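Local coordinates for protein endo-beta-mannanase (Opitutaceae bacterium TAV5, PDB 7BOB) that probably cleaves beta-1,4-linked mannose units from the ends of manno-oligosaccharides as a homotrimeric family 5 glycoside hydrolase of a termite-hindgut bacterium, at residues 418-423 with 573-577. Sequence-based numbering, arbitrary orientation.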
ATOM      1  N   HIS A 418      20.594  15.758  14.480  1.00 48.21           N
ATOM      2  CA  HIS A 418      20.331  17.192  14.572  1.00 49.31           C
ATOM      3  C   HIS A 418      20.171  17.640  16.026  1.00 53.21           C
ATOM      4  O   HIS A 418      20.688  18.697  16.419  1.00 50.47           O
ATOM      5  CB  HIS A 418      19.088  17.550  13.764  1.00 47.26           C
ATOM      6  CG  HIS A 418      18.429  18.821  14.200  1.00 50.91           C
ATOM      7  ND1 HIS A 418      19.012  20.063  14.032  1.00 51.39           N
ATOM      8  CD2 HIS A 418      17.238  19.043  14.809  1.00 47.00           C
ATOM      9  CE1 HIS A 418      18.206  20.994  14.512  1.00 48.54           C
ATOM     10  NE2 HIS A 418      17.119  20.401  14.979  1.00 51.32           N
ATOM     11  N   LEU A 419      19.464  16.847  16.837  1.00 48.16           N
ATOM     12  CA  LEU A 419      19.199  17.256  18.209  1.00 47.49           C
ATOM     13  C   LEU A 419      20.464  17.183  19.053  1.00 52.79           C
ATOM     14  O   LEU A 419      20.650  18.009  19.951  1.00 51.70           O
ATOM     15  CB  LEU A 419      18.089  16.396  18.826  1.00 44.59           C
ATOM     16  CG  LEU A 419      16.686  16.472  18.199  1.00 48.87           C
ATOM     17  CD1 LEU A 419      15.730  15.431  18.823  1.00 45.02           C
ATOM     18  CD2 LEU A 419      16.081  17.877  18.286  1.00 48.30           C
ATOM     19  N   LEU A 420      21.340  16.212  18.784  1.00 50.69           N
ATOM     20  CA  LEU A 420      22.610  16.159  19.496  1.00 50.81           C
ATOM     21  C   LEU A 420      23.499  17.351  19.142  1.00 56.36           C
ATOM     22  O   LEU A 420      24.174  17.906  20.019  1.00 53.45           O
ATOM     23  CB  LEU A 420      23.315  14.842  19.194  1.00 47.73           C
ATOM     24  CG  LEU A 420      22.698  13.631  19.871  1.00 49.69           C
ATOM     25  CD1 LEU A 420      23.017  12.345  19.113  1.00 41.37           C
ATOM     26  CD2 LEU A 420      23.177  13.564  21.332  1.00 52.33           C
ATOM     27  N   GLN A 421      23.501  17.770  17.865  1.00 52.38           N
ATOM     28  CA  GLN A 421      24.249  18.969  17.495  1.00 55.67           C
ATOM     29  C   GLN A 421      23.640  20.216  18.114  1.00 56.36           C
ATOM     30  O   GLN A 421      24.346  21.204  18.310  1.00 58.41           O
ATOM     31  CB  GLN A 421      24.312  19.146  15.969  1.00 51.28           C
ATOM     32  CG  GLN A 421      25.005  18.029  15.237  1.00 50.45           C
ATOM     33  CD  GLN A 421      25.330  18.375  13.766  1.00 53.44           C
ATOM     34  OE1 GLN A 421      24.576  19.069  13.072  1.00 45.16           O
ATOM     35  NE2 GLN A 421      26.464  17.888  13.311  1.00 45.76           N
ATOM     36  N   SER A 422      22.333  20.210  18.396  1.00 57.10           N
ATOM     37  CA  SER A 422      21.757  21.341  19.118  1.00 57.84           C
ATOM     38  C   SER A 422      22.170  21.332  20.592  1.00 61.64           C
ATOM     39  O   SER A 422      22.283  22.399  21.218  1.00 59.81           O
ATOM     40  CB  SER A 422      20.239  21.336  18.976  1.00 57.01           C
ATOM     41  OG  SER A 422      19.855  21.984  17.783  1.00 57.24           O
ATOM     42  N   ALA A 423      22.410  20.149  21.158  1.00 58.37           N
ATOM     43  CA  ALA A 423      23.069  20.054  22.459  1.00 58.52           C
ATOM     44  C   ALA A 423      24.558  20.310  22.357  1.00 62.79           C
ATOM     45  O   ALA A 423      25.278  20.072  23.331  1.00 63.90           O
ATOM     46  CB  ALA A 423      22.843  18.680  23.084  1.00 53.49           C
ATOM     47  N   GLU A 573      11.220  21.442  20.488  1.00 56.28           N
ATOM     48  CA  GLU A 573      12.544  21.005  20.052  1.00 56.91           C
ATOM     49  C   GLU A 573      13.609  21.177  21.143  1.00 54.50           C
ATOM     50  O   GLU A 573      14.490  20.319  21.303  1.00 52.25           O
ATOM     51  CB  GLU A 573      12.937  21.762  18.783  1.00 56.24           C
ATOM     52  CG  GLU A 573      13.908  20.996  17.950  1.00 57.22           C
ATOM     53  CD  GLU A 573      14.455  21.787  16.775  1.00 59.81           C
ATOM     54  OE1 GLU A 573      13.681  22.469  16.054  1.00 58.10           O
ATOM     55  OE2 GLU A 573      15.683  21.713  16.584  1.00 62.33           O
ATOM     56  N   ALA A 574      13.564  22.287  21.888  1.00 55.35           N
ATOM     57  CA  ALA A 574      14.576  22.505  22.925  1.00 55.18           C
ATOM     58  C   ALA A 574      14.578  21.368  23.938  1.00 50.58           C
ATOM     59  O   ALA A 574      15.639  20.861  24.322  1.00 48.29           O
ATOM     60  CB  ALA A 574      14.343  23.841  23.632  1.00 52.79           C
ATOM     61  N   SER A 575      13.395  20.926  24.355  1.00 52.22           N
ATOM     62  CA  SER A 575      13.337  19.830  25.313  1.00 53.99           C
ATOM     63  C   SER A 575      13.733  18.505  24.662  1.00 53.68           C
ATOM     64  O   SER A 575      14.418  17.683  25.288  1.00 51.05           O
ATOM     65  CB  SER A 575      11.948  19.763  25.950  1.00 48.83           C
ATOM     66  OG  SER A 575      10.950  19.463  25.002  1.00 60.37           O
ATOM     67  N   TRP A 576      13.346  18.283  23.399  1.00 51.25           N
ATOM     68  CA  TRP A 576      13.843  17.103  22.693  1.00 51.62           C
ATOM     69  C   TRP A 576      15.362  17.013  22.807  1.00 50.48           C
ATOM     70  O   TRP A 576      15.923  15.971  23.166  1.00 50.86           O
ATOM     71  CB  TRP A 576      13.431  17.138  21.216  1.00 52.08           C
ATOM     72  CG  TRP A 576      11.961  17.073  20.986  1.00 52.69           C
ATOM     73  CD1 TRP A 576      10.992  16.796  21.917  1.00 51.95           C
ATOM     74  CD2 TRP A 576      11.275  17.312  19.752  1.00 51.00           C
ATOM     75  NE1 TRP A 576       9.753  16.846  21.336  1.00 53.57           N
ATOM     76  CE2 TRP A 576       9.894  17.156  20.008  1.00 54.83           C
ATOM     77  CE3 TRP A 576      11.693  17.635  18.452  1.00 51.50           C
ATOM     78  CZ2 TRP A 576       8.927  17.306  19.008  1.00 56.77           C
ATOM     79  CZ3 TRP A 576      10.739  17.799  17.464  1.00 53.04           C
ATOM     80  CH2 TRP A 576       9.368  17.624  17.742  1.00 56.93           C
ATOM     81  N   SER A 577      16.043  18.115  22.530  1.00 49.81           N
ATOM     82  CA  SER A 577      17.493  18.086  22.556  1.00 47.15           C
ATOM     83  C   SER A 577      18.005  18.001  23.997  1.00 51.41           C
ATOM     84  O   SER A 577      18.953  17.268  24.293  1.00 50.55           O
ATOM     85  CB  SER A 577      18.010  19.318  21.818  1.00 51.68           C
ATOM     86  OG  SER A 577      19.361  19.579  22.090  1.00 59.62           O
TER
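Leu419 fills the tight part of this helix-helix contact, lying against Trp576, Glu573 and Ser577 where the local axes of 418-422 and 573-577 cross at -87°, 9.0 Å apart at closest approach. Its CD1 reaches CB of Trp576 at 3.7 Å, and its CD2 meets the aliphatic CG of Glu573 at 3.8 Å while also approaching the indole at its edge. The CA atoms of Leu419 and Ser577 are 4.7 Å apart. Such closeness lets the Ser577 hydroxyl, turned anti to its backbone nitrogen (chi1 164°), donate to the O of Leu419 with an OG to O distance of 2.9 Å. The same carbonyl accepts the helical bond from Ala423 N on the opposite face of its plane, so two donors grip one oxygen. His418 NE2 also donates to Glu573 OE2, met from 45° above the carboxylate plane; the modelled 2.5 Å between NE2 and OE2 is unusually short and its exact value doubtful. Arg569 forms a salt bridge with OE1 and probably helps fix the carboxylate's rotation. A leucine in place of Glu573 would probably leave both His418 NE2 and Arg569 without their acidic mate. Exposed Ser422 and partly exposed Ala423 form the looser solvent side, burying 14 and 17 Å² against 81 Å² for Leu419. Both helices belong to the C-terminal domain, where 406-422 links parallel neighbouring strands 385-389 and 427-431, Leu420 touching Val427, and Phe562 stacks on Trp576; at the domain boundary His418 packs on Leu259 and Ser262 of helix 258-272, which joins strands 237-241 and 277-282 of the family 5 (beta/alpha)8 barrel.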